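Local coordinates for putative antioxidant defense protein Mlr4105 (Mesorhizobium loti, PDB 3C1L) that probably acts as an antioxidant enzyme with peroxiredoxin activity, as an all-helical member of the AhpD-like carboxymuconolactone decarboxylase family, at residues 75-80 with 129-134; 68-73 with 159-164. One frame throughout, in Å; residues are numbered along the deposited sequence.

Interaction 1. Residues 75-80 with 129-134; sequences VAVSSI and KLTEEP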
ATOM      1  N   VAL B  75     -19.122  11.307  -0.917  1.00 28.78           N
ATOM      2  CA  VAL B  75     -17.968  12.183  -0.822  1.00 28.30           C
ATOM      3  C   VAL B  75     -16.752  11.543  -0.065  1.00 28.75           C
ATOM      4  O   VAL B  75     -15.603  11.791  -0.432  1.00 29.15           O
ATOM      5  CB  VAL B  75     -18.352  13.529  -0.180  1.00 27.82           C
ATOM      6  CG1 VAL B  75     -17.106  14.377  -0.026  1.00 29.62           C
ATOM      7  CG2 VAL B  75     -19.445  14.282  -1.025  1.00 24.08           C
ATOM      8  N   ALA B  76     -16.994  10.789   1.003  1.00 26.54           N
ATOM      9  CA  ALA B  76     -15.904  10.123   1.714  1.00 26.32           C
ATOM     10  C   ALA B  76     -15.178   9.130   0.836  1.00 29.01           C
ATOM     11  O   ALA B  76     -13.938   9.080   0.826  1.00 28.51           O
ATOM     12  CB  ALA B  76     -16.401   9.456   2.981  1.00 25.74           C
ATOM     13  N   VAL B  77     -15.942   8.344   0.072  1.00 29.25           N
ATOM     14  CA  VAL B  77     -15.370   7.407  -0.855  1.00 26.32           C
ATOM     15  C   VAL B  77     -14.602   8.114  -1.988  1.00 26.64           C
ATOM     16  O   VAL B  77     -13.493   7.758  -2.297  1.00 26.75           O
ATOM     17  CB  VAL B  77     -16.448   6.542  -1.499  1.00 29.52           C
ATOM     18  CG1 VAL B  77     -15.835   5.750  -2.709  1.00 25.29           C
ATOM     19  CG2 VAL B  77     -17.096   5.688  -0.470  1.00 23.58           C
ATOM     20  N   SER B  78     -15.222   9.132  -2.572  1.00 29.97           N
ATOM     21  CA  SER B  78     -14.625   9.978  -3.612  1.00 27.72           C
ATOM     22  C   SER B  78     -13.354  10.715  -3.181  1.00 28.63           C
ATOM     23  O   SER B  78     -12.458  10.980  -4.018  1.00 29.39           O
ATOM     24  CB  SER B  78     -15.661  11.006  -4.080  1.00 25.60           C
ATOM     25  OG  SER B  78     -16.779  10.391  -4.671  1.00 28.65           O
ATOM     26  N   SER B  79     -13.276  11.033  -1.889  1.00 27.64           N
ATOM     27  CA  SER B  79     -12.084  11.637  -1.279  1.00 27.71           C
ATOM     28  C   SER B  79     -10.902  10.670  -1.228  1.00 26.74           C
ATOM     29  O   SER B  79      -9.783  10.987  -1.595  1.00 24.96           O
ATOM     30  CB  SER B  79     -12.389  12.067   0.151  1.00 26.03           C
ATOM     31  OG  SER B  79     -11.286  12.797   0.639  1.00 27.66           O
ATOM     32  N   ILE B  80     -11.178   9.453  -0.813  1.00 29.36           N
ATOM     33  CA  ILE B  80     -10.170   8.376  -0.829  1.00 24.41           C
ATOM     34  C   ILE B  80      -9.630   8.113  -2.236  1.00 28.64           C
ATOM     35  O   ILE B  80      -8.434   7.918  -2.399  1.00 29.50           O
ATOM     36  CB  ILE B  80     -10.774   7.113  -0.239  1.00 25.27           C
ATOM     37  CG1 ILE B  80     -11.077   7.328   1.249  1.00 30.05           C
ATOM     38  CG2 ILE B  80      -9.835   5.957  -0.313  1.00 24.34           C
ATOM     39  CD1 ILE B  80     -12.000   6.303   1.828  1.00 33.00           C
ATOM     40  N   LYS B 129     -13.205   1.327   4.842  1.00 29.26           N
ATOM     41  CA  LYS B 129     -12.710  -0.072   4.750  1.00 28.33           C
ATOM     42  C   LYS B 129     -13.194  -0.800   3.492  1.00 27.32           C
ATOM     43  O   LYS B 129     -12.446  -1.457   2.822  1.00 28.22           O
ATOM     44  CB  LYS B 129     -13.083  -0.908   6.002  1.00 27.93           C
ATOM     45  CG  LYS B 129     -12.315  -2.219   6.026  1.00 30.60           C
ATOM     46  CD  LYS B 129     -12.415  -2.969   7.273  1.00 29.66           C
ATOM     47  CE  LYS B 129     -11.622  -4.256   7.161  1.00 31.60           C
ATOM     48  NZ  LYS B 129     -11.862  -5.104   8.378  1.00 32.64           N
ATOM     49  N   LEU B 130     -14.457  -0.658   3.152  1.00 26.97           N
ATOM     50  CA  LEU B 130     -14.971  -1.228   1.892  1.00 28.31           C
ATOM     51  C   LEU B 130     -14.272  -0.597   0.647  1.00 25.86           C
ATOM     52  O   LEU B 130     -14.176  -1.236  -0.382  1.00 26.35           O
ATOM     53  CB  LEU B 130     -16.496  -1.043   1.768  1.00 29.17           C
ATOM     54  CG  LEU B 130     -17.185  -1.889   0.694  1.00 27.84           C
ATOM     55  CD1 LEU B 130     -17.011  -3.375   1.059  1.00 29.55           C
ATOM     56  CD2 LEU B 130     -18.591  -1.516   0.609  1.00 30.64           C
ATOM     57  N   THR B 131     -13.818   0.642   0.752  1.00 25.82           N
ATOM     58  CA  THR B 131     -13.132   1.346  -0.383  1.00 25.80           C
ATOM     59  C   THR B 131     -11.670   0.932  -0.509  1.00 26.77           C
ATOM     60  O   THR B 131     -11.150   0.713  -1.627  1.00 28.48           O
ATOM     61  CB  THR B 131     -13.246   2.876  -0.254  1.00 25.45           C
ATOM     62  OG1 THR B 131     -14.634   3.243  -0.300  1.00 25.71           O
ATOM     63  CG2 THR B 131     -12.508   3.620  -1.376  1.00 25.14           C
ATOM     64  N   GLU B 132     -10.995   0.810   0.622  1.00 28.07           N
ATOM     65  CA  GLU B 132      -9.550   0.506   0.637  1.00 26.34           C
ATOM     66  C   GLU B 132      -9.186  -0.972   0.648  1.00 27.96           C
ATOM     67  O   GLU B 132      -8.140  -1.368   0.137  1.00 27.00           O
ATOM     68  CB  GLU B 132      -8.878   1.154   1.835  1.00 28.90           C
ATOM     69  CG  GLU B 132      -8.991   2.686   1.896  1.00 30.05           C
ATOM     70  CD  GLU B 132      -8.385   3.286   3.168  1.00 41.16           C
ATOM     71  OE1 GLU B 132      -8.108   2.567   4.193  1.00 35.54           O
ATOM     72  OE2 GLU B 132      -8.233   4.515   3.144  1.00 39.74           O
ATOM     73  N   GLU B 133      -9.989  -1.793   1.269  1.00 28.56           N
ATOM     74  CA  GLU B 133      -9.586  -3.198   1.427  1.00 31.14           C
ATOM     75  C   GLU B 133     -10.828  -4.061   1.508  1.00 30.53           C
ATOM     76  O   GLU B 133     -11.192  -4.582   2.565  1.00 31.53           O
ATOM     77  CB  GLU B 133      -8.627  -3.398   2.617  1.00 31.81           C
ATOM     78  CG  GLU B 133      -8.985  -2.591   3.819  1.00 36.93           C
ATOM     79  CD  GLU B 133      -7.908  -2.584   4.950  1.00 44.72           C
ATOM     80  OE1 GLU B 133      -6.788  -3.141   4.778  1.00 41.45           O
ATOM     81  OE2 GLU B 133      -8.228  -2.031   6.045  1.00 44.67           O
ATOM     82  N   PRO B 134     -11.517  -4.151   0.384  1.00 29.51           N
ATOM     83  CA  PRO B 134     -12.711  -4.960   0.371  1.00 31.28           C
ATOM     84  C   PRO B 134     -12.458  -6.459   0.655  1.00 28.95           C
ATOM     85  O   PRO B 134     -13.354  -7.128   1.145  1.00 32.52           O
ATOM     86  CB  PRO B 134     -13.270  -4.714  -1.030  1.00 28.84           C
ATOM     87  CG  PRO B 134     -12.064  -4.314  -1.869  1.00 30.72           C
ATOM     88  CD  PRO B 134     -11.263  -3.495  -0.911  1.00 30.10           C
TER
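Ile-80 and Thr-131 reach toward each other tip to tip, joining the last turns of helix 67-80 and helix 118-132 in the all-helical AhpD-like fold. The apolar part of the contact centres on two methyls, Ile-80 CG2 and Thr-131 CG2, 3.7 Å apart. On Thr-131 the methyl stands anti to the backbone N (chi1 of OG1 -62°), which sends it at the isoleucine and leaves OG1 beside the threonine's own N. Glu-132 adds the aliphatic part of its chain: it crosses Ile-80 at about a right angle, with CG 4.0 Å from Ile-80 CG2. Its extended chain leads OE1 to a salt bridge with Lys-136 NZ of the fourth subunit. A glutamate suits this partly exposed margin because it offers its CG methylene to the isoleucine and a charge to the neighbouring chain.

No hydrogen bond joins the two segments, and the polar atoms Thr-131 OG1 and Glu-132 OE1 have partners beyond them. Thr-131 OG1 gives its hydrogen to Ala-127 O, one turn back, and accepts one from Asn-166 ND2, which probably offsets the cost of burying it. Near the helix end, the carbonyls of Leu-130 and Thr-131 are taken up by Arg-170 of the second subunit, while Glu-133 is the first residue to leave helical geometry.

The remaining approach is van der Waals, apolar against polar. Val-77, branched at CB, presents both methyls to the one threonine oxygen: CG2 lies 3.5 Å and CG1 3.7 Å from Thr-131 OG1.

Interaction 2. Residues 68-73 with 159-164; sequences LDREMI and ASTAAF
Thr-161 sets its methyl against the backbone of Arg-70, with CG2 3.6 Å from the carbonyl O of that residue, deep in the helical bundle of the AhpD-like fold. Helices 67-80 and 152-175 run in the same general direction here; their local axes differ by 40° and come within 9.4 Å. Thr-161 and Ala-162 are the residues of the second helix at the interface.

The tight part comprises that methyl-carbonyl approach and the meeting of Ile-73 with Ala-162. The branch methyl CG2 of Ile-73 sits anti to its own backbone N, and in that position it settles over the alanine, 3.7 Å from both CB and CA of Ala-162. Alanine suits the place because its single methyl lets the isoleucine methyl reach the backbone CA. Ile-73 also crosses Thr-161 at about a right angle, less closely, with the two CG2 methyls 4.0 Å apart.

Toward the side chain of Arg-70 the packing is looser, although this margin too is buried in protein. Of that side chain, the CB, CG and CD methylenes do the touching: CG lies 3.8 Å and CD 4.2 Å from Thr-161 OG1, the two side chains crossing nearly at right angles. A bend at chi3 (-90°) then turns the guanidinium away, to the carbonyl oxygens of Leu-58, Gly-61 and Ser-66, a setting that suits a group with several N-H donors. On the other side of helix 67-80, Glu-71 OE1 bonds to His-90 ND1, a pairing that recalls the Glu-His arrangement of AhpD.

No hydrogen bond joins the segments. Thr-161 OG1 is satisfied within its own helix by Asp-157 O, whereas the arginine bonds to carbonyls before helix 67-80. The chemistry implies association through shape and burial of methyl groups.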
ATOM      1  N   LEU B  68     -28.691  13.046   2.981  1.00 27.60           N
ATOM      2  CA  LEU B  68     -27.414  13.663   3.322  1.00 27.02           C
ATOM      3  C   LEU B  68     -26.386  12.610   3.742  1.00 26.67           C
ATOM      4  O   LEU B  68     -25.229  12.730   3.372  1.00 26.96           O
ATOM      5  CB  LEU B  68     -27.604  14.754   4.400  1.00 28.19           C
ATOM      6  CG  LEU B  68     -26.348  15.260   5.129  1.00 29.65           C
ATOM      7  CD1 LEU B  68     -25.442  16.056   4.187  1.00 27.58           C
ATOM      8  CD2 LEU B  68     -26.707  16.118   6.327  1.00 21.85           C
ATOM      9  N   ASP B  69     -26.810  11.582   4.486  1.00 26.82           N
ATOM     10  CA  ASP B  69     -25.936  10.458   4.850  1.00 27.07           C
ATOM     11  C   ASP B  69     -25.303   9.803   3.634  1.00 26.93           C
ATOM     12  O   ASP B  69     -24.092   9.496   3.609  1.00 28.35           O
ATOM     13  CB  ASP B  69     -26.726   9.343   5.581  1.00 28.66           C
ATOM     14  CG  ASP B  69     -27.074   9.687   7.015  1.00 33.37           C
ATOM     15  OD1 ASP B  69     -26.418  10.541   7.692  1.00 38.42           O
ATOM     16  OD2 ASP B  69     -28.053   9.072   7.482  1.00 37.86           O
ATOM     17  N   ARG B  70     -26.139   9.545   2.641  1.00 28.68           N
ATOM     18  CA  ARG B  70     -25.712   8.939   1.375  1.00 28.78           C
ATOM     19  C   ARG B  70     -24.784   9.839   0.550  1.00 30.24           C
ATOM     20  O   ARG B  70     -23.778   9.362   0.070  1.00 28.76           O
ATOM     21  CB  ARG B  70     -26.915   8.453   0.569  1.00 28.43           C
ATOM     22  CG  ARG B  70     -27.642   7.310   1.236  1.00 24.21           C
ATOM     23  CD  ARG B  70     -28.914   6.980   0.527  1.00 29.06           C
ATOM     24  NE  ARG B  70     -30.062   7.731   1.031  1.00 24.70           N
ATOM     25  CZ  ARG B  70     -31.285   7.676   0.539  1.00 29.81           C
ATOM     26  NH1 ARG B  70     -31.551   6.993  -0.561  1.00 28.73           N
ATOM     27  NH2 ARG B  70     -32.251   8.362   1.141  1.00 28.17           N
ATOM     28  N   GLU B  71     -25.089  11.146   0.443  1.00 31.47           N
ATOM     29  CA  GLU B  71     -24.125  12.108  -0.120  1.00 29.50           C
ATOM     30  C   GLU B  71     -22.819  12.161   0.695  1.00 29.52           C
ATOM     31  O   GLU B  71     -21.750  12.424   0.124  1.00 30.93           O
ATOM     32  CB  GLU B  71     -24.709  13.512  -0.213  1.00 27.04           C
ATOM     33  CG  GLU B  71     -25.881  13.636  -1.156  1.00 32.26           C
ATOM     34  CD  GLU B  71     -25.495  13.633  -2.647  1.00 35.58           C
ATOM     35  OE1 GLU B  71     -24.290  13.519  -2.974  1.00 40.13           O
ATOM     36  OE2 GLU B  71     -26.403  13.738  -3.494  1.00 38.89           O
HETATM   37  N   MSE B  72     -22.873  11.931   2.006  1.00 29.31           N
HETATM   38  CA  MSE B  72     -21.634  11.868   2.833  1.00 29.39           C
HETATM   39  C   MSE B  72     -20.828  10.644   2.530  1.00 29.82           C
HETATM   40  O   MSE B  72     -19.592  10.697   2.466  1.00 27.56           O
HETATM   41  CB  MSE B  72     -21.915  11.896   4.352  1.00 31.16           C
HETATM   42  CG  MSE B  72     -22.195  13.291   4.896  1.00 32.56           C
HETATM   43 SE   MSE B  72     -22.638  13.362   6.833  0.75 41.36          SE
HETATM   44  CE  MSE B  72     -21.511  12.062   7.547  1.00 25.38           C
ATOM     45  N   ILE B  73     -21.504   9.522   2.310  1.00 30.54           N
ATOM     46  CA  ILE B  73     -20.789   8.318   1.915  1.00 28.01           C
ATOM     47  C   ILE B  73     -20.159   8.571   0.558  1.00 29.58           C
ATOM     48  O   ILE B  73     -19.015   8.243   0.364  1.00 29.48           O
ATOM     49  CB  ILE B  73     -21.695   7.059   1.881  1.00 27.03           C
ATOM     50  CG1 ILE B  73     -22.237   6.716   3.294  1.00 25.98           C
ATOM     51  CG2 ILE B  73     -20.925   5.864   1.295  1.00 29.89           C
ATOM     52  CD1 ILE B  73     -23.411   5.800   3.199  1.00 24.46           C
ATOM     53  N   ALA B 159     -23.562  -0.180   2.143  1.00 27.26           N
ATOM     54  CA  ALA B 159     -22.642  -0.960   1.307  1.00 29.05           C
ATOM     55  C   ALA B 159     -22.866  -0.640  -0.169  1.00 28.43           C
ATOM     56  O   ALA B 159     -21.918  -0.473  -0.878  1.00 29.17           O
ATOM     57  CB  ALA B 159     -22.750  -2.439   1.559  1.00 26.18           C
ATOM     58  N   SER B 160     -24.138  -0.542  -0.584  1.00 30.47           N
ATOM     59  CA  SER B 160     -24.518  -0.190  -1.960  1.00 27.25           C
ATOM     60  C   SER B 160     -24.084   1.196  -2.378  1.00 26.91           C
ATOM     61  O   SER B 160     -23.682   1.434  -3.521  1.00 24.29           O
ATOM     62  CB  SER B 160     -26.027  -0.258  -2.125  1.00 31.18           C
ATOM     63  OG  SER B 160     -26.469  -1.588  -2.222  1.00 36.01           O
ATOM     64  N   THR B 161     -24.218   2.133  -1.450  1.00 28.38           N
ATOM     65  CA  THR B 161     -23.897   3.510  -1.722  1.00 28.41           C
ATOM     66  C   THR B 161     -22.396   3.579  -1.899  1.00 28.74           C
ATOM     67  O   THR B 161     -21.924   4.154  -2.878  1.00 30.17           O
ATOM     68  CB  THR B 161     -24.412   4.503  -0.616  1.00 29.89           C
ATOM     69  OG1 THR B 161     -25.846   4.330  -0.400  1.00 30.09           O
ATOM     70  CG2 THR B 161     -24.128   5.913  -1.044  1.00 28.48           C
ATOM     71  N   ALA B 162     -21.661   2.981  -0.969  1.00 27.39           N
ATOM     72  CA  ALA B 162     -20.205   3.028  -1.003  1.00 27.87           C
ATOM     73  C   ALA B 162     -19.648   2.299  -2.267  1.00 27.88           C
ATOM     74  O   ALA B 162     -18.814   2.839  -2.985  1.00 26.85           O
ATOM     75  CB  ALA B 162     -19.605   2.513   0.369  1.00 27.93           C
ATOM     76  N   ALA B 163     -20.232   1.152  -2.572  1.00 26.37           N
ATOM     77  CA  ALA B 163     -19.936   0.359  -3.769  1.00 25.88           C
ATOM     78  C   ALA B 163     -20.115   1.137  -5.068  1.00 26.81           C
ATOM     79  O   ALA B 163     -19.234   1.149  -5.918  1.00 27.58           O
ATOM     80  CB  ALA B 163     -20.807  -0.925  -3.787  1.00 23.94           C
ATOM     81  N   PHE B 164     -21.272   1.792  -5.200  1.00 27.40           N
ATOM     82  CA  PHE B 164     -21.649   2.554  -6.392  1.00 28.37           C
ATOM     83  C   PHE B 164     -20.681   3.641  -6.701  1.00 26.65           C
ATOM     84  O   PHE B 164     -20.373   3.868  -7.852  1.00 27.85           O
ATOM     85  CB  PHE B 164     -23.032   3.193  -6.170  1.00 29.06           C
ATOM     86  CG  PHE B 164     -23.538   3.942  -7.333  1.00 26.52           C
ATOM     87  CD1 PHE B 164     -24.172   3.288  -8.373  1.00 33.19           C
ATOM     88  CD2 PHE B 164     -23.428   5.321  -7.385  1.00 33.70           C
ATOM     89  CE1 PHE B 164     -24.674   4.030  -9.473  1.00 35.23           C
ATOM     90  CE2 PHE B 164     -23.925   6.048  -8.484  1.00 32.09           C
ATOM     91  CZ  PHE B 164     -24.537   5.414  -9.502  1.00 28.28           C
TER

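Overall arrangement
From the N terminus the chain passes helices 18-31, 36-40 and 45-60 before helix 67-80, which serves both contacts: residues 68-73 for interaction 2, then 75-80 for interaction 1. It continues through helices 84-98 and 101-109 to helix 118-132, where interaction 1 closes the shorter loop. Helix 139-147 follows, and helix 152-175 closes the longer loop at interaction 2, so the first loop lies wholly within the second. The centres are 10 Å apart, and the contacts touch directly: Val-77 CG2 lies 4.1 Å from Ala-162 CA, and Leu-130 CD2 packs against Ala-159. Helices 118-132 and 152-175 are thus tied to one helix, and both contacts also touch the second subunit.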